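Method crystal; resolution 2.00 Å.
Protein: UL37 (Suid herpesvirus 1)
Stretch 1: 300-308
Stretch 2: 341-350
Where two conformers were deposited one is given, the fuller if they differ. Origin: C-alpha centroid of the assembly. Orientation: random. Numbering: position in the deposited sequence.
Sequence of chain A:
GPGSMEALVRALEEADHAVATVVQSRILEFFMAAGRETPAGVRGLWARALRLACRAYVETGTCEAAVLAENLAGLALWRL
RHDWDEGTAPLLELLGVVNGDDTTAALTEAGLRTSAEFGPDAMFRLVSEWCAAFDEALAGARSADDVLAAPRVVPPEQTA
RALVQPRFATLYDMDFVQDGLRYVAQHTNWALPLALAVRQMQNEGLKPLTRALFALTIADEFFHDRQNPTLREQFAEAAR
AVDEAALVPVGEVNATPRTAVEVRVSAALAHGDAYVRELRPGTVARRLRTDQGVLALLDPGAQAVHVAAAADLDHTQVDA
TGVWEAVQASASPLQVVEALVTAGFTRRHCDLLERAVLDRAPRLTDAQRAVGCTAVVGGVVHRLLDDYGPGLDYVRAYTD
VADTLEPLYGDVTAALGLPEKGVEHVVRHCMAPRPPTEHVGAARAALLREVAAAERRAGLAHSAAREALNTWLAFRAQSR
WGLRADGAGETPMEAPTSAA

Stretch 1 300-308: PGAQAVHVA
Stretch 2, residues 341-350: VTAGFTRRHC

The two stretches of UL37 pack where a helix ends, turns and gives way to another helix in residues 341-350, against a loop, a short 3-10 segment and, after the N-cap residue His 306, the start of a helix at Val 307 in residues 300-308. Register is set by close backbone approaches, CA to CA: Ala 302 to Ala 343 at 4.0 Å, Val 305 to Gly 344 at 4.1 Å and, more loosely, Val 307 to His 349 at 6.3 Å. Both chains therefore advance in the same sense, burying 398 Å² in total.

Val 341 (chi1 t) and Thr 342 (chi1 m) close the first helix. Val 341 makes no contact with the other stretch, but its O accepts from Gly 344 N at 2.9 Å, and Thr 342 O lies 3.5 Å from Ala 302 CB. Ala 343 (phi/psi -88/1) is held by two CA-H...O contacts, one given and one received: its CA lies 3.3 Å from Gly 301 O, and its O lies 3.5 Å from Ala 302 CA. The same carbonyl accepts from water 1 at 2.7 Å (Ala 343 O to water O), while that water accepts from Ala 304 N at 3.1 Å, so a solvent molecule links the two backbones.

Gly 344 leaves the helix at 90/7 in a Schellman motif. Its CA lies 4.0 Å from Val 305 N, and an ideal CB would clash with that nitrogen at 2.5 Å; the positive phi also favors glycine. Alongside this turn, Ala 302 (-136/40) precedes a short 3-10 turn through Ala 304 (-64/-16) and Val 305 (-66/-21), with Gln 303 at -67/-32, a weak Val 305 N to Ala 302 O bond of 3.3 Å and a His 306 N to Gln 303 O bond of 3.0 Å.

Phe 345 (-86/67; chi1 -78°, chi2 81°) starts with its CB directed away, yet its ring end returns to place CE1 3.5 Å from Ala 304 CB, an apolar contact.

Thr 346 (-70/174, chi1 p) caps the second helix, its OG1 accepting weakly from His 349 N at 3.4 Å. Arg 347 and Arg 348, both chi1 t, are exposed and take no part in the contact.

His 349 (chi1 -69°, chi2 -179°) points toward stretch 1 and has the largest covered area. Its ND1 donates to Gly 344 O at 2.8 Å, fixing the imidazole against the preceding turn. CE1 approaches Val 305 O at 3.4 Å, and Val 307 CB (chi1 p) sits over one ring face, 3.6 Å from the His 349 ring centroid and 6° off its normal, a CH-pi contact. Cys 350 (chi1 m) turns away, its N bonded to Thr 346 O at 3.0 Å as the helix continues.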

# COMPACT_ATOMS: atom_id res chain seq x y z
N PRO A 300 -0.69 30.58 10.81
CA PRO A 300 -1.05 30.03 12.12
C PRO A 300 -1.27 28.52 12.08
O PRO A 300 -0.96 27.84 13.05
CB PRO A 300 -2.37 30.76 12.46
CG PRO A 300 -2.41 31.95 11.55
CD PRO A 300 -1.68 31.55 10.31
N GLY A 301 -1.76 28.01 10.95
CA GLY A 301 -2.02 26.59 10.80
C GLY A 301 -0.82 25.78 10.32
O GLY A 301 -0.87 24.55 10.35
N ALA A 302 0.26 26.44 9.91
CA ALA A 302 1.41 25.74 9.35
C ALA A 302 2.77 26.22 9.86
O ALA A 302 3.71 26.30 9.08
CB ALA A 302 1.39 25.83 7.83
N GLN A 303 2.88 26.51 11.16
CA GLN A 303 4.13 27.04 11.71
C GLN A 303 5.25 26.01 11.66
O GLN A 303 6.41 26.36 11.50
CB GLN A 303 3.92 27.54 13.15
CG GLN A 303 2.97 28.73 13.26
CD GLN A 303 2.53 29.04 14.69
OE1 GLN A 303 2.72 28.24 15.60
NE2 GLN A 303 1.92 30.20 14.87
N ALA A 304 4.88 24.73 11.79
CA ALA A 304 5.85 23.65 11.84
C ALA A 304 6.65 23.51 10.55
O ALA A 304 7.69 22.84 10.53
CB ALA A 304 5.19 22.34 12.21
N VAL A 305 6.17 24.12 9.46
CA VAL A 305 6.92 24.06 8.20
C VAL A 305 8.25 24.83 8.33
O VAL A 305 9.18 24.60 7.56
CB VAL A 305 6.11 24.59 6.99
CG1 VAL A 305 6.22 26.10 6.89
CG2 VAL A 305 6.61 23.95 5.70
N HIS A 306 8.32 25.74 9.31
CA HIS A 306 9.59 26.35 9.70
C HIS A 306 10.11 25.45 10.82
O HIS A 306 9.94 25.75 12.00
CB HIS A 306 9.33 27.78 10.19
CG HIS A 306 10.56 28.50 10.65
ND1 HIS A 306 11.83 27.99 10.54
CD2 HIS A 306 10.70 29.72 11.24
CE1 HIS A 306 12.70 28.85 11.03
NE2 HIS A 306 12.05 29.91 11.46
N VAL A 307 10.69 24.32 10.45
CA VAL A 307 10.94 23.26 11.43
C VAL A 307 12.04 23.64 12.43
O VAL A 307 12.02 23.20 13.58
CB VAL A 307 11.23 21.91 10.73
CG1 VAL A 307 12.65 21.89 10.14
CG2 VAL A 307 11.00 20.73 11.68
N ALA A 308 12.98 24.47 12.01
CA ALA A 308 14.03 24.92 12.92
C ALA A 308 13.44 25.73 14.09
O ALA A 308 13.87 25.57 15.23
CB ALA A 308 15.10 25.73 12.18
N VAL A 341 0.43 17.13 6.54
CA VAL A 341 1.20 17.85 5.54
C VAL A 341 0.81 19.32 5.44
O VAL A 341 1.66 20.19 5.29
CB VAL A 341 1.06 17.17 4.15
CG1 VAL A 341 1.77 17.99 3.09
CG2 VAL A 341 1.58 15.72 4.20
N THR A 342 -0.50 19.58 5.50
CA THR A 342 -1.03 20.95 5.49
C THR A 342 -0.43 21.79 6.62
O THR A 342 -0.19 22.99 6.44
CB THR A 342 -2.59 20.95 5.58
OG1 THR A 342 -3.13 20.24 4.47
CG2 THR A 342 -3.13 22.35 5.56
N ALA A 343 -0.18 21.16 7.76
CA ALA A 343 0.37 21.87 8.92
C ALA A 343 1.90 21.90 8.91
O ALA A 343 2.52 22.45 9.82
CB ALA A 343 -0.13 21.25 10.22
N GLY A 344 2.49 21.31 7.88
CA GLY A 344 3.94 21.32 7.76
C GLY A 344 4.63 20.13 8.41
O GLY A 344 5.85 20.08 8.49
N PHE A 345 3.84 19.16 8.87
CA PHE A 345 4.39 17.92 9.41
C PHE A 345 4.63 16.91 8.29
O PHE A 345 3.98 15.88 8.20
CB PHE A 345 3.47 17.35 10.48
CG PHE A 345 3.59 18.04 11.82
CD1 PHE A 345 2.93 19.23 12.07
CD2 PHE A 345 4.39 17.50 12.83
CE1 PHE A 345 3.03 19.87 13.31
CE2 PHE A 345 4.51 18.13 14.06
CZ PHE A 345 3.83 19.32 14.31
N THR A 346 5.58 17.24 7.43
CA THR A 346 6.03 16.33 6.39
C THR A 346 6.81 15.19 7.04
O THR A 346 7.04 15.21 8.25
CB THR A 346 6.95 17.07 5.44
OG1 THR A 346 8.05 17.59 6.19
CG2 THR A 346 6.23 18.23 4.79
N ARG A 347 7.20 14.19 6.25
CA ARG A 347 7.92 13.03 6.78
C ARG A 347 9.16 13.44 7.56
O ARG A 347 9.38 12.98 8.68
CB ARG A 347 8.35 12.09 5.65
CG ARG A 347 9.03 10.82 6.17
CD ARG A 347 9.98 10.19 5.16
NE ARG A 347 11.11 11.04 4.80
CZ ARG A 347 12.22 11.18 5.53
NH1 ARG A 347 12.36 10.54 6.69
NH2 ARG A 347 13.19 11.98 5.11
N ARG A 348 9.97 14.29 6.96
CA ARG A 348 11.22 14.72 7.58
C ARG A 348 10.97 15.58 8.83
O ARG A 348 11.69 15.48 9.81
CB ARG A 348 12.09 15.46 6.56
CG ARG A 348 13.33 16.09 7.13
CD ARG A 348 14.26 15.05 7.72
NE ARG A 348 15.60 15.59 7.94
CZ ARG A 348 16.50 15.05 8.75
NH1 ARG A 348 16.21 13.95 9.42
NH2 ARG A 348 17.70 15.62 8.89
N HIS A 349 9.95 16.42 8.79
CA HIS A 349 9.67 17.30 9.95
C HIS A 349 9.16 16.53 11.15
O HIS A 349 9.44 16.90 12.31
CB HIS A 349 8.71 18.43 9.57
CG HIS A 349 9.32 19.43 8.64
ND1 HIS A 349 8.64 20.55 8.20
CD2 HIS A 349 10.54 19.48 8.07
CE1 HIS A 349 9.43 21.25 7.41
NE2 HIS A 349 10.58 20.62 7.30
N CYS A 350 8.38 15.49 10.89
CA CYS A 350 7.95 14.60 11.96
C CYS A 350 9.17 13.98 12.63
O CYS A 350 9.28 13.96 13.84
CB CYS A 350 7.04 13.50 11.42
SG CYS A 350 5.37 14.03 10.98
O HOH W 1 2.10 23.55 12.27